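Local coordinates for protein endoglucanase A (Clostridium acetobutylicum, PDB 3IK2) that probably hydrolyses internal beta-1,4-glucosidic bonds in cellulose and related glucans, as a glycoside hydrolase family 44 endoglucanase, at residues Asp390-Asn393 and Tyr394-Ala398. Sequence-based numbering, arbitrary orientation.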
loop_
_atom_site.group_PDB
_atom_site.type_symbol
_atom_site.label_atom_id
_atom_site.label_comp_id
_atom_site.label_asym_id
_atom_site.label_seq_id
_atom_site.Cartn_x
_atom_site.Cartn_y
_atom_site.Cartn_z
ATOM N N ASP A 390 -13.509 -0.832 -10.798
ATOM C CA ASP A 390 -14.345 -0.540 -9.617
ATOM C C ASP A 390 -15.420 -1.600 -9.339
ATOM O O ASP A 390 -16.376 -1.357 -8.602
ATOM C CB ASP A 390 -15.001 0.842 -9.726
ATOM C CG ASP A 390 -13.993 1.965 -9.864
ATOM O OD1 ASP A 390 -12.955 1.961 -9.175
ATOM O OD2 ASP A 390 -14.262 2.873 -10.673
ATOM N N LYS A 391 -15.273 -2.773 -9.939
ATOM C CA LYS A 391 -16.121 -3.906 -9.552
ATOM C C LYS A 391 -15.517 -4.585 -8.329
ATOM O O LYS A 391 -14.988 -5.675 -8.412
ATOM C CB LYS A 391 -16.296 -4.862 -10.733
ATOM C CG LYS A 391 -17.140 -4.225 -11.876
ATOM C CD LYS A 391 -17.280 -5.177 -13.043
ATOM C CE LYS A 391 -16.068 -5.075 -13.955
ATOM N NZ LYS A 391 -16.171 -6.095 -15.043
ATOM N N ASN A 392 -15.597 -3.891 -7.193
ATOM C CA ASN A 392 -14.789 -4.188 -6.011
ATOM C C ASN A 392 -15.579 -4.255 -4.714
ATOM O O ASN A 392 -15.037 -3.935 -3.637
ATOM C CB ASN A 392 -13.668 -3.135 -5.887
ATOM C CG ASN A 392 -14.195 -1.665 -5.890
ATOM O OD1 ASN A 392 -15.393 -1.387 -5.674
ATOM N ND2 ASN A 392 -13.272 -0.724 -6.107
ATOM N N ASN A 393 -16.849 -4.652 -4.807
ATOM C CA ASN A 393 -17.758 -4.647 -3.650
ATOM C C ASN A 393 -17.262 -5.483 -2.477
ATOM O O ASN A 393 -17.478 -5.131 -1.327
ATOM C CB ASN A 393 -19.217 -5.047 -4.039
ATOM C CG ASN A 393 -19.299 -6.423 -4.736
ATOM O OD1 ASN A 393 -18.538 -6.697 -5.659
ATOM N ND2 ASN A 393 -20.246 -7.266 -4.309
ATOM N N TYR A 394 -16.610 -6.601 -2.748
ATOM C CA TYR A 394 -16.036 -7.390 -1.646
ATOM C C TYR A 394 -14.734 -6.820 -1.071
ATOM O O TYR A 394 -14.474 -6.970 0.102
ATOM C CB TYR A 394 -15.869 -8.858 -2.034
ATOM C CG TYR A 394 -17.131 -9.689 -1.858
ATOM C CD1 TYR A 394 -17.413 -10.330 -0.639
ATOM C CD2 TYR A 394 -18.036 -9.847 -2.915
ATOM C CE1 TYR A 394 -18.571 -11.103 -0.479
ATOM C CE2 TYR A 394 -19.185 -10.617 -2.772
ATOM C CZ TYR A 394 -19.454 -11.244 -1.557
ATOM O OH TYR A 394 -20.616 -12.001 -1.435
ATOM N N VAL A 395 -13.925 -6.163 -1.903
ATOM C CA VAL A 395 -12.819 -5.361 -1.406
ATOM C C VAL A 395 -13.360 -4.272 -0.462
ATOM O O VAL A 395 -12.828 -4.058 0.638
ATOM C CB VAL A 395 -11.950 -4.756 -2.555
ATOM C CG1 VAL A 395 -11.058 -3.589 -2.024
ATOM C CG2 VAL A 395 -11.086 -5.847 -3.209
ATOM N N GLN A 396 -14.437 -3.604 -0.864
ATOM C CA GLN A 396 -14.982 -2.572 0.006
ATOM C C GLN A 396 -15.474 -3.181 1.314
ATOM O O GLN A 396 -15.252 -2.608 2.369
ATOM C CB GLN A 396 -16.099 -1.795 -0.697
ATOM C CG GLN A 396 -15.634 -1.060 -1.917
ATOM C CD GLN A 396 -16.643 -0.033 -2.399
ATOM O OE1 GLN A 396 -17.239 0.671 -1.597
ATOM N NE2 GLN A 396 -16.791 0.091 -3.709
ATOM N N SER A 397 -16.093 -4.363 1.263
ATOM C CA SER A 397 -16.520 -5.039 2.511
ATOM C C SER A 397 -15.361 -5.267 3.486
ATOM O O SER A 397 -15.540 -5.129 4.682
ATOM C CB SER A 397 -17.171 -6.396 2.263
ATOM O OG SER A 397 -18.072 -6.373 1.200
ATOM N N ALA A 398 -14.208 -5.678 2.969
ATOM C CA ALA A 398 -13.033 -5.937 3.796
ATOM C C ALA A 398 -12.604 -4.684 4.523
ATOM O O ALA A 398 -12.395 -4.730 5.736
ATOM C CB ALA A 398 -11.892 -6.518 2.968
#
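Gln396 reaches back along the first turn of helix 393-403 to Asn392, the N-cap residue, illustrating how a helix start is tied to the loop that follows strand 379-384, the eighth of the TIM-like barrel. CB lies 3.7 Å from Asn393 O and 3.8 Å from Asn392 O, and the chain passes to CG, closer still at 3.4 Å from Asn392 O. CG stands anti to the carbonyl carbon (chi1 -62°) and the chain runs extended beyond it, carrying the amide back over the turn. CD comes within 3.8 Å of Asn392 OD1, to which NE2 donates a nearly straight bond of 2.8 Å. The acceptor lies in the plane of the Gln396 amide, whereas the donor sits above the carbonyl plane of Asn392, the two amides being 82° apart. Gln396 also joins the turn to another loop, bonding Ser28 through NE2 and Asn29 through OE1, while Asn392 ND2 bonds Glu386 earlier in its own loop. On the backbone, Gln396 N donates to Asn392 O at 2.9 Å. One residue on, Ser397 N bonds Asn393 O, while its OG, hydrogen-bonded to Ser479 O in the loop between strands 468-475 and 481-484, lies 2.9 Å from Asn393 O.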